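Local coordinates for protein epidermin leader peptide processing serine protease EpiP (Staphylococcus aureus subsp. aureus, PDB 3QFH) that is a subtilisin-like serine endopeptidase that probably cleaves the leader peptide from the lantibiotic precursor of epidermin during its maturation, at residues Ser237-Leu241 with Asp252-Tyr257; His52-Ile56 with Thr211-Trp215; Tyr22-Lys28 with Ile73-Thr79; Ala63-Ala67 with Gln247-Lys251. All coordinates share one frame. Residue numbers count along the deposited sequence, not the author numbering.

Contact 1 (Ser237-Leu241 with Asp252-Tyr257); sequences SYIIL and DEKVEY
Residues 237-241 run as an extended strand, and 252-257 form a bend leading into a helix: D252 and E253 are non-helical, E253 (phi/psi -114°/40°) takes the N-cap position, and 254-257 are helical, the first turn being closed by Y257 N to E253 O at 3.1 Å. The nearest CA pair is L241-D252, at 5.1 Å. The strand pairs antiparallel with 302-306, and the contact joins this two-stranded unit to the start of helix 254-269. That helix and helix 213-225 both pack against the propeptide-like sheet, consistent with the propeptide-protease arrangement of subtilases. E253 is joined to I240 twice: its N donates to I240 O (2.9 Å, 149°), while its side chain, chi1 m and chi2 t, extends so that OE1 accepts from I240 N (3.0 Å, 175°). Beside these two hydrogen bonds Y257 (chi1 t) points its CB toward the strand. L241, chi1 p and chi2 t, places CD1 3.8 Å from the Y257 ring centroid and 11° off the ring normal, a CH-pi contact over the face; I239 CG2 lies at the ring edge, and I239 CD1 is 3.8 Å from Y257 CB. D252 and E253 also form salt bridges to R250 and R295, respectively. Both backbone polar groups of I240 are thus satisfied by one residue, E253, whose carboxylate is shared with R295, so the start of the helix is fixed to the strand by directional bonds as well as apolar cover.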
loop_
_atom_site.group_PDB
_atom_site.type_symbol
_atom_site.label_atom_id
_atom_site.label_comp_id
_atom_site.label_asym_id
_atom_site.label_seq_id
_atom_site.Cartn_x
_atom_site.Cartn_y
_atom_site.Cartn_z
ATOM N N SER A 237 5.178 -6.918 -3.908
ATOM C CA SER A 237 5.433 -7.891 -4.938
ATOM C C SER A 237 6.924 -7.970 -5.121
ATOM O O SER A 237 7.641 -6.983 -4.932
ATOM C CB SER A 237 4.796 -7.482 -6.264
ATOM O OG SER A 237 5.508 -6.397 -6.819
ATOM N N TYR A 238 7.397 -9.147 -5.480
ATOM C CA TYR A 238 8.791 -9.325 -5.745
ATOM C C TYR A 238 8.887 -9.262 -7.246
ATOM O O TYR A 238 8.258 -10.056 -7.955
ATOM C CB TYR A 238 9.297 -10.628 -5.169
ATOM C CG TYR A 238 9.222 -10.627 -3.673
ATOM C CD1 TYR A 238 10.229 -10.051 -2.916
ATOM C CD2 TYR A 238 8.132 -11.173 -3.010
ATOM C CE1 TYR A 238 10.167 -10.027 -1.543
ATOM C CE2 TYR A 238 8.066 -11.160 -1.624
ATOM C CZ TYR A 238 9.094 -10.579 -0.898
ATOM O OH TYR A 238 9.047 -10.547 0.477
ATOM N N ILE A 239 9.662 -8.299 -7.723
ATOM C CA ILE A 239 9.779 -8.043 -9.135
ATOM C C ILE A 239 11.189 -8.356 -9.618
ATOM O O ILE A 239 12.164 -8.142 -8.898
ATOM C CB ILE A 239 9.395 -6.564 -9.409
ATOM C CG1 ILE A 239 9.129 -6.319 -10.887
ATOM C CG2 ILE A 239 10.448 -5.602 -8.840
ATOM C CD1 ILE A 239 8.555 -4.958 -11.155
ATOM N N ILE A 240 11.278 -8.896 -10.833
ATOM C CA ILE A 240 12.550 -9.205 -11.460
ATOM C C ILE A 240 12.914 -8.076 -12.420
ATOM O O ILE A 240 12.088 -7.654 -13.234
ATOM C CB ILE A 240 12.489 -10.545 -12.260
ATOM C CG1 ILE A 240 12.094 -11.707 -11.343
ATOM C CG2 ILE A 240 13.821 -10.827 -12.918
ATOM C CD1 ILE A 240 11.845 -13.012 -12.064
ATOM N N LEU A 241 14.131 -7.562 -12.297
ATOM C CA LEU A 241 14.625 -6.537 -13.211
ATOM C C LEU A 241 16.086 -6.823 -13.462
ATOM O O LEU A 241 16.795 -7.306 -12.573
ATOM C CB LEU A 241 14.439 -5.116 -12.690
ATOM C CG LEU A 241 15.256 -4.661 -11.489
ATOM C CD1 LEU A 241 15.189 -3.145 -11.353
ATOM C CD2 LEU A 241 14.767 -5.365 -10.231
ATOM N N ASP A 252 12.695 -9.400 -18.498
ATOM C CA ASP A 252 12.436 -9.109 -17.094
ATOM C C ASP A 252 11.109 -8.334 -16.959
ATOM O O ASP A 252 10.296 -8.348 -17.882
ATOM C CB ASP A 252 13.615 -8.348 -16.488
ATOM C CG ASP A 252 13.855 -6.995 -17.155
ATOM O OD1 ASP A 252 13.069 -6.591 -18.053
ATOM O OD2 ASP A 252 14.844 -6.329 -16.783
ATOM N N GLU A 253 10.894 -7.667 -15.826
ATOM C CA GLU A 253 9.651 -6.928 -15.585
ATOM C C GLU A 253 9.908 -5.422 -15.488
ATOM O O GLU A 253 9.305 -4.696 -14.706
ATOM C CB GLU A 253 8.971 -7.520 -14.352
ATOM C CG GLU A 253 8.735 -9.038 -14.572
ATOM C CD GLU A 253 8.415 -9.823 -13.334
ATOM O OE1 GLU A 253 8.704 -9.363 -12.213
ATOM O OE2 GLU A 253 7.887 -10.944 -13.496
ATOM N N LYS A 254 10.797 -4.970 -16.355
ATOM C CA LYS A 254 11.206 -3.586 -16.433
ATOM C C LYS A 254 10.080 -2.569 -16.558
ATOM O O LYS A 254 10.077 -1.548 -15.843
ATOM C CB LYS A 254 12.138 -3.440 -17.630
ATOM C CG LYS A 254 12.615 -2.031 -17.951
ATOM C CD LYS A 254 13.490 -1.461 -16.880
ATOM C CE LYS A 254 14.255 -0.227 -17.392
ATOM N NZ LYS A 254 14.958 0.488 -16.294
ATOM N N VAL A 255 9.140 -2.810 -17.465
ATOM C CA VAL A 255 8.080 -1.821 -17.694
ATOM C C VAL A 255 7.253 -1.560 -16.444
ATOM O O VAL A 255 6.942 -0.405 -16.130
ATOM C CB VAL A 255 7.200 -2.171 -18.901
ATOM C CG1 VAL A 255 6.077 -1.163 -19.051
ATOM C CG2 VAL A 255 8.048 -2.179 -20.152
ATOM N N GLU A 256 6.930 -2.627 -15.716
ATOM C CA GLU A 256 6.177 -2.512 -14.492
ATOM C C GLU A 256 6.980 -1.772 -13.440
ATOM O O GLU A 256 6.443 -0.945 -12.730
ATOM C CB GLU A 256 5.780 -3.885 -13.936
ATOM C CG GLU A 256 4.549 -4.499 -14.537
ATOM C CD GLU A 256 4.716 -5.047 -15.941
ATOM O OE1 GLU A 256 5.870 -5.239 -16.417
ATOM O OE2 GLU A 256 3.655 -5.317 -16.551
ATOM N N TYR A 257 8.261 -2.113 -13.318
ATOM C CA TYR A 257 9.135 -1.474 -12.337
ATOM C C TYR A 257 9.129 0.043 -12.568
ATOM O O TYR A 257 8.858 0.835 -11.651
ATOM C CB TYR A 257 10.565 -2.028 -12.429
ATOM C CG TYR A 257 11.452 -1.465 -11.353
ATOM C CD1 TYR A 257 11.652 -2.150 -10.165
ATOM C CD2 TYR A 257 12.050 -0.211 -11.500
ATOM C CE1 TYR A 257 12.443 -1.613 -9.151
ATOM C CE2 TYR A 257 12.847 0.321 -10.505
ATOM C CZ TYR A 257 13.034 -0.386 -9.330
ATOM O OH TYR A 257 13.813 0.146 -8.333
#

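Contact 2 (His52-Ile56 with Thr211-Trp215); sequences HVAQI and TELLW. With SO4 (sulfate ion), chain L.
The contact belongs to the interface between the propeptide-like part and the subtilisin-like protease part: strand 53-59 of the mixed N-terminal sheet lies against the start of helix 213-225, an arrangement consistent with the way subtilase propeptides lay a sheet on helices of the protease. H52 (phi/psi 58°/43°) and V53 face I48 in a G1 beta bulge, H52 having the positive phi; 53-56 are extended. In 211-215, T211 and E212 are extended, E212 is the N-cap residue, and helix begins at L213, with W215 N bonded to E212 O at 2.9 Å. The segments stay well apart, the nearest CA pair, Q55 and L214, being 8.1 Å from each other, so side chains bridge the gap. V53 and Q55 point toward the helix and A54 away. L214 (chi1 m, chi2 t) packs against V53 and Q55, with CD2 4.1 Å from V53 CG2 and CD1 3.9 Å from Q55 CB. Q55 reaches out with chi1 and chi2 both t, and its NE2 donates to E212 OE2 (3.1 Å, 173°); that carboxylate also forms a salt bridge with R158. At the far end of the strand segment, H52 NE2 donates to sulfate O4 at 2.6 Å, the ion probably coming from the crystallisation liquor. One water completes the bridge to the helix, donating to Q55 OE1 at 2.6 Å and accepting from W215 NE1 at 2.9 Å.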
loop_
_atom_site.group_PDB
_atom_site.type_symbol
_atom_site.label_atom_id
_atom_site.label_comp_id
_atom_site.label_asym_id
_atom_site.label_seq_id
_atom_site.Cartn_x
_atom_site.Cartn_y
_atom_site.Cartn_z
ATOM N N HIS A 52 3.351 7.201 -19.543
ATOM C CA HIS A 52 3.746 6.657 -20.837
ATOM C C HIS A 52 3.856 5.127 -20.832
ATOM O O HIS A 52 4.808 4.551 -21.396
ATOM C CB HIS A 52 5.044 7.311 -21.336
ATOM C CG HIS A 52 4.901 8.770 -21.632
ATOM N ND1 HIS A 52 5.661 9.736 -21.018
ATOM C CD2 HIS A 52 4.055 9.426 -22.459
ATOM C CE1 HIS A 52 5.313 10.926 -21.477
ATOM N NE2 HIS A 52 4.342 10.764 -22.357
ATOM N N VAL A 53 2.885 4.458 -20.204
ATOM C CA VAL A 53 2.860 2.992 -20.187
ATOM C C VAL A 53 1.478 2.463 -20.574
ATOM O O VAL A 53 0.442 3.054 -20.253
ATOM C CB VAL A 53 3.328 2.379 -18.837
ATOM C CG1 VAL A 53 4.784 2.741 -18.558
ATOM C CG2 VAL A 53 2.441 2.810 -17.676
ATOM N N ALA A 54 1.479 1.360 -21.313
ATOM C CA ALA A 54 0.247 0.737 -21.755
ATOM C C ALA A 54 0.403 -0.760 -21.740
ATOM O O ALA A 54 1.518 -1.285 -21.711
ATOM C CB ALA A 54 -0.118 1.185 -23.155
ATOM N N GLN A 55 -0.724 -1.447 -21.719
ATOM C CA GLN A 55 -0.707 -2.887 -21.797
ATOM C C GLN A 55 -1.391 -3.176 -23.110
ATOM O O GLN A 55 -2.442 -2.613 -23.413
ATOM C CB GLN A 55 -1.436 -3.532 -20.634
ATOM C CG GLN A 55 -1.117 -4.992 -20.488
ATOM C CD GLN A 55 -1.814 -5.614 -19.291
ATOM O OE1 GLN A 55 -2.951 -5.252 -18.966
ATOM N NE2 GLN A 55 -1.151 -6.583 -18.650
ATOM N N ILE A 56 -0.782 -4.035 -23.897
ATOM C CA ILE A 56 -1.294 -4.360 -25.206
ATOM C C ILE A 56 -1.374 -5.867 -25.366
ATOM O O ILE A 56 -0.488 -6.608 -24.930
ATOM C CB ILE A 56 -0.379 -3.749 -26.291
ATOM C CG1 ILE A 56 -0.240 -2.232 -26.063
ATOM C CG2 ILE A 56 -0.915 -4.054 -27.692
ATOM C CD1 ILE A 56 0.649 -1.520 -27.109
ATOM N N THR A 211 -4.003 -8.905 -9.073
ATOM C CA THR A 211 -3.901 -7.512 -9.484
ATOM C C THR A 211 -2.751 -7.420 -10.492
ATOM O O THR A 211 -1.990 -8.374 -10.667
ATOM C CB THR A 211 -3.639 -6.600 -8.271
ATOM O OG1 THR A 211 -3.713 -5.219 -8.658
ATOM C CG2 THR A 211 -2.262 -6.898 -7.656
ATOM N N GLU A 212 -2.658 -6.288 -11.183
ATOM C CA GLU A 212 -1.571 -6.023 -12.123
ATOM C C GLU A 212 -0.840 -4.826 -11.540
ATOM O O GLU A 212 -1.491 -3.906 -11.027
ATOM C CB GLU A 212 -2.108 -5.629 -13.504
ATOM C CG GLU A 212 -2.783 -6.727 -14.340
ATOM C CD GLU A 212 -1.807 -7.599 -15.137
ATOM O OE1 GLU A 212 -0.663 -7.806 -14.695
ATOM O OE2 GLU A 212 -2.201 -8.096 -16.211
ATOM N N LEU A 213 0.494 -4.814 -11.609
ATOM C CA LEU A 213 1.243 -3.669 -11.093
ATOM C C LEU A 213 0.886 -2.398 -11.863
ATOM O O LEU A 213 0.953 -1.304 -11.318
ATOM C CB LEU A 213 2.762 -3.913 -11.089
ATOM C CG LEU A 213 3.276 -4.907 -10.036
ATOM C CD1 LEU A 213 4.788 -5.087 -10.163
ATOM C CD2 LEU A 213 2.934 -4.467 -8.633
ATOM N N LEU A 214 0.492 -2.546 -13.124
ATOM C CA LEU A 214 0.056 -1.407 -13.897
ATOM C C LEU A 214 -1.225 -0.786 -13.333
ATOM O O LEU A 214 -1.408 0.416 -13.447
ATOM C CB LEU A 214 -0.145 -1.767 -15.359
ATOM C CG LEU A 214 1.145 -2.087 -16.128
ATOM C CD1 LEU A 214 0.797 -2.508 -17.561
ATOM C CD2 LEU A 214 2.091 -0.920 -16.133
ATOM N N TRP A 215 -2.112 -1.592 -12.748
ATOM C CA TRP A 215 -3.354 -1.039 -12.176
ATOM C C TRP A 215 -3.001 -0.254 -10.931
ATOM O O TRP A 215 -3.540 0.840 -10.684
ATOM C CB TRP A 215 -4.397 -2.115 -11.810
ATOM C CG TRP A 215 -4.743 -3.136 -12.873
ATOM C CD1 TRP A 215 -4.508 -3.050 -14.209
ATOM C CD2 TRP A 215 -5.516 -4.329 -12.680
ATOM N NE1 TRP A 215 -5.008 -4.155 -14.853
ATOM C CE2 TRP A 215 -5.649 -4.950 -13.942
ATOM C CE3 TRP A 215 -6.085 -4.938 -11.566
ATOM C CZ2 TRP A 215 -6.316 -6.165 -14.118
ATOM C CZ3 TRP A 215 -6.752 -6.150 -11.733
ATOM C CH2 TRP A 215 -6.870 -6.746 -13.008
HETATM S S SO4 L . 3.472 13.769 -23.964
HETATM O O1 SO4 L . 3.239 14.481 -25.216
HETATM O O2 SO4 L . 4.735 14.218 -23.388
HETATM O O3 SO4 L . 2.383 14.033 -23.026
HETATM O O4 SO4 L . 3.531 12.339 -24.234
HETATM O O HOH W 1 -5.056 -5.397 -17.526
#

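Contact 3 (Tyr22-Lys28 with Ile73-Thr79); sequences YYSVEYK and IKYINAT
Neighbouring antiparallel strands of the propeptide-like sheet, 20-27 and 73-78, meet here, segment axes 4.6 Å apart at 164°. Y23-A78, V25-I76 and Y27-I73 are non-hydrogen-bonded pairs; S24-N77 and E26-Y75 are hydrogen-bonded (S24 N to N77 O 2.8 Å, N77 N to S24 O 3.0 Å, E26 N to Y75 O 2.8 Å). A classic beta bulge sets K74 and Y75 opposite E26, whose O accepts from K74 N (2.8 Å) and Y75 N (3.1 Å). On one face V25 (chi1 t) wedges between two isoleucines, CG1 4.0 Å from I73 CD1 and CG2 3.9 Å from I76 CG1, while I76 CG2 abuts Y23 CD1 at 4.0 Å. L66 of helix 60-66 covers I73 and I76. The other face carries S24, E26, Y75 and N77 toward helix 254-269: E26 OE1 meets the Y75 ring edge at CD2 (3.6 Å), its OE2 bridges to K262, and N77 OD1 accepts from V255 N. Just past strand 73-78, T79 N donates to Y22 O at 3.0 Å.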
loop_
_atom_site.group_PDB
_atom_site.type_symbol
_atom_site.label_atom_id
_atom_site.label_comp_id
_atom_site.label_asym_id
_atom_site.label_seq_id
_atom_site.Cartn_x
_atom_site.Cartn_y
_atom_site.Cartn_z
ATOM N N TYR A 22 -0.412 -10.814 -23.309
ATOM C CA TYR A 22 -0.419 -9.499 -22.692
ATOM C C TYR A 22 0.996 -8.946 -22.586
ATOM O O TYR A 22 1.859 -9.548 -21.941
ATOM C CB TYR A 22 -1.067 -9.564 -21.300
ATOM C CG TYR A 22 -2.587 -9.685 -21.331
ATOM C CD1 TYR A 22 -3.222 -10.927 -21.458
ATOM C CD2 TYR A 22 -3.384 -8.548 -21.233
ATOM C CE1 TYR A 22 -4.638 -11.019 -21.487
ATOM C CE2 TYR A 22 -4.781 -8.628 -21.272
ATOM C CZ TYR A 22 -5.399 -9.851 -21.398
ATOM O OH TYR A 22 -6.771 -9.884 -21.419
ATOM N N TYR A 23 1.234 -7.808 -23.236
ATOM C CA TYR A 23 2.532 -7.140 -23.161
ATOM C C TYR A 23 2.429 -5.789 -22.476
ATOM O O TYR A 23 1.463 -5.027 -22.676
ATOM C CB TYR A 23 3.158 -6.963 -24.543
ATOM C CG TYR A 23 3.640 -8.256 -25.144
ATOM C CD1 TYR A 23 4.922 -8.743 -24.861
ATOM C CD2 TYR A 23 2.816 -9.013 -25.971
ATOM C CE1 TYR A 23 5.369 -9.945 -25.394
ATOM C CE2 TYR A 23 3.256 -10.227 -26.508
ATOM C CZ TYR A 23 4.534 -10.682 -26.222
ATOM O OH TYR A 23 4.976 -11.872 -26.755
ATOM N N SER A 24 3.430 -5.522 -21.645
ATOM C CA SER A 24 3.573 -4.238 -20.977
ATOM C C SER A 24 4.496 -3.410 -21.852
ATOM O O SER A 24 5.580 -3.869 -22.232
ATOM C CB SER A 24 4.139 -4.415 -19.576
ATOM O OG SER A 24 3.200 -5.090 -18.747
ATOM N N VAL A 25 4.066 -2.193 -22.183
ATOM C CA VAL A 25 4.824 -1.346 -23.088
ATOM C C VAL A 25 5.063 0.048 -22.543
ATOM O O VAL A 25 4.126 0.710 -22.081
ATOM C CB VAL A 25 4.092 -1.222 -24.462
ATOM C CG1 VAL A 25 4.878 -0.358 -25.413
ATOM C CG2 VAL A 25 3.879 -2.611 -25.080
ATOM N N GLU A 26 6.323 0.485 -22.600
ATOM C CA GLU A 26 6.681 1.830 -22.208
ATOM C C GLU A 26 6.948 2.604 -23.484
ATOM O O GLU A 26 7.809 2.233 -24.287
ATOM C CB GLU A 26 7.887 1.843 -21.259
ATOM C CG GLU A 26 8.245 3.244 -20.764
ATOM C CD GLU A 26 9.152 3.244 -19.530
ATOM O OE1 GLU A 26 9.534 2.148 -19.034
ATOM O OE2 GLU A 26 9.462 4.355 -19.043
ATOM N N TYR A 27 6.180 3.661 -23.692
ATOM C CA TYR A 27 6.293 4.457 -24.906
ATOM C C TYR A 27 6.885 5.839 -24.627
ATOM O O TYR A 27 7.124 6.203 -23.481
ATOM C CB TYR A 27 4.953 4.524 -25.649
ATOM C CG TYR A 27 3.735 4.978 -24.856
ATOM C CD1 TYR A 27 3.349 6.308 -24.835
ATOM C CD2 TYR A 27 2.931 4.058 -24.202
ATOM C CE1 TYR A 27 2.217 6.719 -24.149
ATOM C CE2 TYR A 27 1.808 4.453 -23.505
ATOM C CZ TYR A 27 1.449 5.788 -23.485
ATOM O OH TYR A 27 0.322 6.190 -22.798
ATOM N N LYS A 28 7.148 6.602 -25.677
ATOM C CA LYS A 28 7.837 7.881 -25.502
ATOM C C LYS A 28 6.973 9.130 -25.542
ATOM O O LYS A 28 7.290 10.105 -24.882
ATOM C CB LYS A 28 8.965 7.990 -26.537
ATOM C CG LYS A 28 10.019 6.899 -26.360
ATOM C CD LYS A 28 11.226 7.058 -27.285
ATOM C CE LYS A 28 12.214 5.904 -27.071
ATOM N NZ LYS A 28 13.470 6.037 -27.870
ATOM N N ILE A 73 8.695 3.570 -29.120
ATOM C CA ILE A 73 8.668 2.552 -28.083
ATOM C C ILE A 73 10.003 2.490 -27.355
ATOM O O ILE A 73 11.055 2.331 -27.983
ATOM C CB ILE A 73 8.353 1.177 -28.700
ATOM C CG1 ILE A 73 7.059 1.233 -29.537
ATOM C CG2 ILE A 73 8.247 0.112 -27.636
ATOM C CD1 ILE A 73 5.768 1.543 -28.770
ATOM N N LYS A 74 9.947 2.627 -26.033
ATOM C CA LYS A 74 11.134 2.602 -25.203
ATOM C C LYS A 74 11.414 1.152 -24.774
ATOM O O LYS A 74 12.506 0.648 -25.016
ATOM C CB LYS A 74 10.969 3.564 -24.016
ATOM C CG LYS A 74 12.215 3.775 -23.128
ATOM C CD LYS A 74 11.975 4.936 -22.134
ATOM C CE LYS A 74 13.026 5.024 -21.025
ATOM N NZ LYS A 74 14.426 5.154 -21.511
ATOM N N TYR A 75 10.422 0.484 -24.171
ATOM C CA TYR A 75 10.561 -0.911 -23.739
ATOM C C TYR A 75 9.279 -1.702 -23.883
ATOM O O TYR A 75 8.179 -1.154 -23.828
ATOM C CB TYR A 75 10.947 -1.016 -22.257
ATOM C CG TYR A 75 12.218 -0.353 -21.870
ATOM C CD1 TYR A 75 13.436 -0.852 -22.310
ATOM C CD2 TYR A 75 12.219 0.754 -21.026
ATOM C CE1 TYR A 75 14.620 -0.248 -21.958
ATOM C CE2 TYR A 75 13.400 1.366 -20.663
ATOM C CZ TYR A 75 14.602 0.854 -21.137
ATOM O OH TYR A 75 15.785 1.430 -20.788
ATOM N N ILE A 76 9.440 -3.014 -24.023
ATOM C CA ILE A 76 8.338 -3.941 -24.078
ATOM C C ILE A 76 8.771 -5.216 -23.378
ATOM O O ILE A 76 9.901 -5.676 -23.569
ATOM C CB ILE A 76 7.913 -4.325 -25.542
ATOM C CG1 ILE A 76 7.518 -3.106 -26.362
ATOM C CG2 ILE A 76 6.719 -5.287 -25.520
ATOM C CD1 ILE A 76 7.122 -3.444 -27.820
ATOM N N ASN A 77 7.902 -5.748 -22.519
ATOM C CA ASN A 77 8.110 -7.065 -21.914
ATOM C C ASN A 77 6.758 -7.716 -21.687
ATOM O O ASN A 77 5.732 -7.030 -21.585
ATOM C CB ASN A 77 8.957 -7.041 -20.627
ATOM C CG ASN A 77 8.364 -6.175 -19.519
ATOM O OD1 ASN A 77 8.862 -5.084 -19.268
ATOM N ND2 ASN A 77 7.318 -6.658 -18.853
ATOM N N ALA A 78 6.753 -9.044 -21.653
ATOM C CA ALA A 78 5.540 -9.784 -21.392
ATOM C C ALA A 78 5.151 -9.437 -19.982
ATOM O O ALA A 78 6.016 -9.356 -19.123
ATOM C CB ALA A 78 5.800 -11.278 -21.517
ATOM N N THR A 79 3.867 -9.198 -19.744
ATOM C CA THR A 79 3.388 -8.910 -18.399
ATOM C C THR A 79 3.463 -10.218 -17.617
ATOM O O THR A 79 3.049 -11.258 -18.126
ATOM C CB THR A 79 1.925 -8.464 -18.425
ATOM O OG1 THR A 79 1.732 -7.484 -19.456
ATOM C CG2 THR A 79 1.496 -7.917 -17.067
#

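Contact 4 (Ala63-Ala67 with Gln247-Lys251); sequences ANALA and QTFRK
A63 opens the segment in helical conformation and points its CB at F249, 3.6 Å from CE2 and near the plane of the ring, so the methyl meets the edge. The side chain of N64, one residue on, approaches the same ring. One turn after A63, A67 returns to F249, its N bonded to A63 O at 3.2 Å. The nearest CA pair is A67-F249, at 5.9 Å; A67 CB lies 4.1 Å from F249 CB and A67 O lies 3.7 Å from T248 CG2. F249, with chi1 t and an extended backbone (-89°/117°), presents its ring edge to the CB atoms of A63 and A67. K70 links the sides, its NZ bonded to A67 O and T248 OG1. This is a contact between parts: the weakly bonded strand 249-250 of the subtilase part borders the propeptide-like sheet beside strand 73-78, with T248 and R250 bonded to I76, and its F249 covers helix 60-66, whose L66 packs on I73, I76 and M58.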
loop_
_atom_site.group_PDB
_atom_site.type_symbol
_atom_site.label_atom_id
_atom_site.label_comp_id
_atom_site.label_asym_id
_atom_site.label_seq_id
_atom_site.Cartn_x
_atom_site.Cartn_y
_atom_site.Cartn_z
ATOM N N ALA A 63 4.524 -8.184 -31.260
ATOM C CA ALA A 63 5.268 -7.608 -30.146
ATOM C C ALA A 63 6.704 -7.313 -30.602
ATOM O O ALA A 63 7.256 -6.254 -30.311
ATOM C CB ALA A 63 5.270 -8.543 -28.964
ATOM N N ASN A 64 7.284 -8.248 -31.348
ATOM C CA ASN A 64 8.650 -8.091 -31.839
ATOM C C ASN A 64 8.788 -6.992 -32.877
ATOM O O ASN A 64 9.759 -6.253 -32.860
ATOM C CB ASN A 64 9.206 -9.436 -32.329
ATOM C CG ASN A 64 9.673 -10.305 -31.180
ATOM O OD1 ASN A 64 9.109 -11.358 -30.904
ATOM N ND2 ASN A 64 10.681 -9.833 -30.466
ATOM N N ALA A 65 7.806 -6.865 -33.755
ATOM C CA ALA A 65 7.832 -5.813 -34.752
ATOM C C ALA A 65 7.668 -4.458 -34.058
ATOM O O ALA A 65 8.300 -3.481 -34.448
ATOM C CB ALA A 65 6.720 -6.020 -35.786
ATOM N N LEU A 66 6.812 -4.405 -33.034
ATOM C CA LEU A 66 6.558 -3.156 -32.303
ATOM C C LEU A 66 7.824 -2.635 -31.608
ATOM O O LEU A 66 8.017 -1.439 -31.492
ATOM C CB LEU A 66 5.423 -3.345 -31.288
ATOM C CG LEU A 66 4.992 -2.100 -30.514
ATOM C CD1 LEU A 66 4.437 -1.056 -31.472
ATOM C CD2 LEU A 66 3.968 -2.453 -29.453
ATOM N N ALA A 67 8.674 -3.543 -31.154
ATOM C CA ALA A 67 9.920 -3.188 -30.505
ATOM C C ALA A 67 10.895 -2.486 -31.476
ATOM O O ALA A 67 11.861 -1.851 -31.048
ATOM C CB ALA A 67 10.565 -4.432 -29.909
ATOM N N GLN A 247 18.145 -3.928 -24.115
ATOM C CA GLN A 247 17.328 -4.148 -25.315
ATOM C C GLN A 247 15.910 -3.636 -25.095
ATOM O O GLN A 247 15.428 -3.597 -23.963
ATOM C CB GLN A 247 17.290 -5.637 -25.690
ATOM C CG GLN A 247 18.650 -6.192 -26.058
ATOM C CD GLN A 247 19.293 -5.414 -27.195
ATOM O OE1 GLN A 247 18.704 -5.248 -28.266
ATOM N NE2 GLN A 247 20.504 -4.933 -26.965
ATOM N N THR A 248 15.261 -3.232 -26.186
ATOM C CA THR A 248 13.902 -2.734 -26.135
ATOM C C THR A 248 12.961 -3.855 -25.703
ATOM O O THR A 248 12.152 -3.668 -24.799
ATOM C CB THR A 248 13.458 -2.179 -27.482
ATOM O OG1 THR A 248 14.406 -1.209 -27.927
ATOM C CG2 THR A 248 12.079 -1.531 -27.365
ATOM N N PHE A 249 13.097 -5.021 -26.332
ATOM C CA PHE A 249 12.280 -6.184 -25.998
ATOM C C PHE A 249 13.024 -6.914 -24.888
ATOM O O PHE A 249 14.133 -7.392 -25.085
ATOM C CB PHE A 249 12.087 -7.089 -27.218
ATOM C CG PHE A 249 10.929 -8.043 -27.089
ATOM C CD1 PHE A 249 11.051 -9.217 -26.357
ATOM C CD2 PHE A 249 9.719 -7.768 -27.711
ATOM C CE1 PHE A 249 9.975 -10.102 -26.243
ATOM C CE2 PHE A 249 8.647 -8.640 -27.607
ATOM C CZ PHE A 249 8.769 -9.808 -26.876
ATOM N N ARG A 250 12.403 -7.007 -23.718
ATOM C CA ARG A 250 13.058 -7.583 -22.548
ATOM C C ARG A 250 12.432 -8.870 -22.027
ATOM O O ARG A 250 11.326 -9.246 -22.406
ATOM C CB ARG A 250 13.037 -6.551 -21.452
ATOM C CG ARG A 250 13.473 -5.180 -21.940
ATOM C CD ARG A 250 13.372 -4.198 -20.840
ATOM N NE ARG A 250 14.219 -4.620 -19.743
ATOM C CZ ARG A 250 15.516 -4.363 -19.658
ATOM N NH1 ARG A 250 16.203 -4.797 -18.610
ATOM N NH2 ARG A 250 16.125 -3.674 -20.617
ATOM N N LYS A 251 13.160 -9.514 -21.121
ATOM C CA LYS A 251 12.752 -10.774 -20.522
ATOM C C LYS A 251 12.406 -10.579 -19.038
ATOM O O LYS A 251 11.893 -11.483 -18.400
ATOM C CB LYS A 251 13.898 -11.793 -20.670
ATOM C CG LYS A 251 14.511 -11.805 -22.072
ATOM C CD LYS A 251 15.670 -12.800 -22.272
ATOM C CE LYS A 251 16.871 -12.576 -21.322
ATOM N NZ LYS A 251 16.678 -13.185 -19.963
#

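Contact 3 is the most extensive, burying 700 Å² between strands of the propeptide-like sheet through backbone bonds, whereas contact 4, some 31 Å from the chain centre to its own centre, is partly exposed, apolar and only 223 Å². Contact 2 is buried yet small at 200 Å², and relies on side chains, a water and a single direct hydrogen bond. Contact 1, within the protease part, combines paired hydrogen bonds with packing on an aromatic ring. Contacts 2 and 3 share the sheet through neighbouring strands 53-59 and 20-27; strand 249-250 of contact 4 borders the same sheet beside 73-78 of contact 3. V255 N of contact 1 bonds N77 OD1 of contact 3, linking the protease part to the propeptide-like sheet.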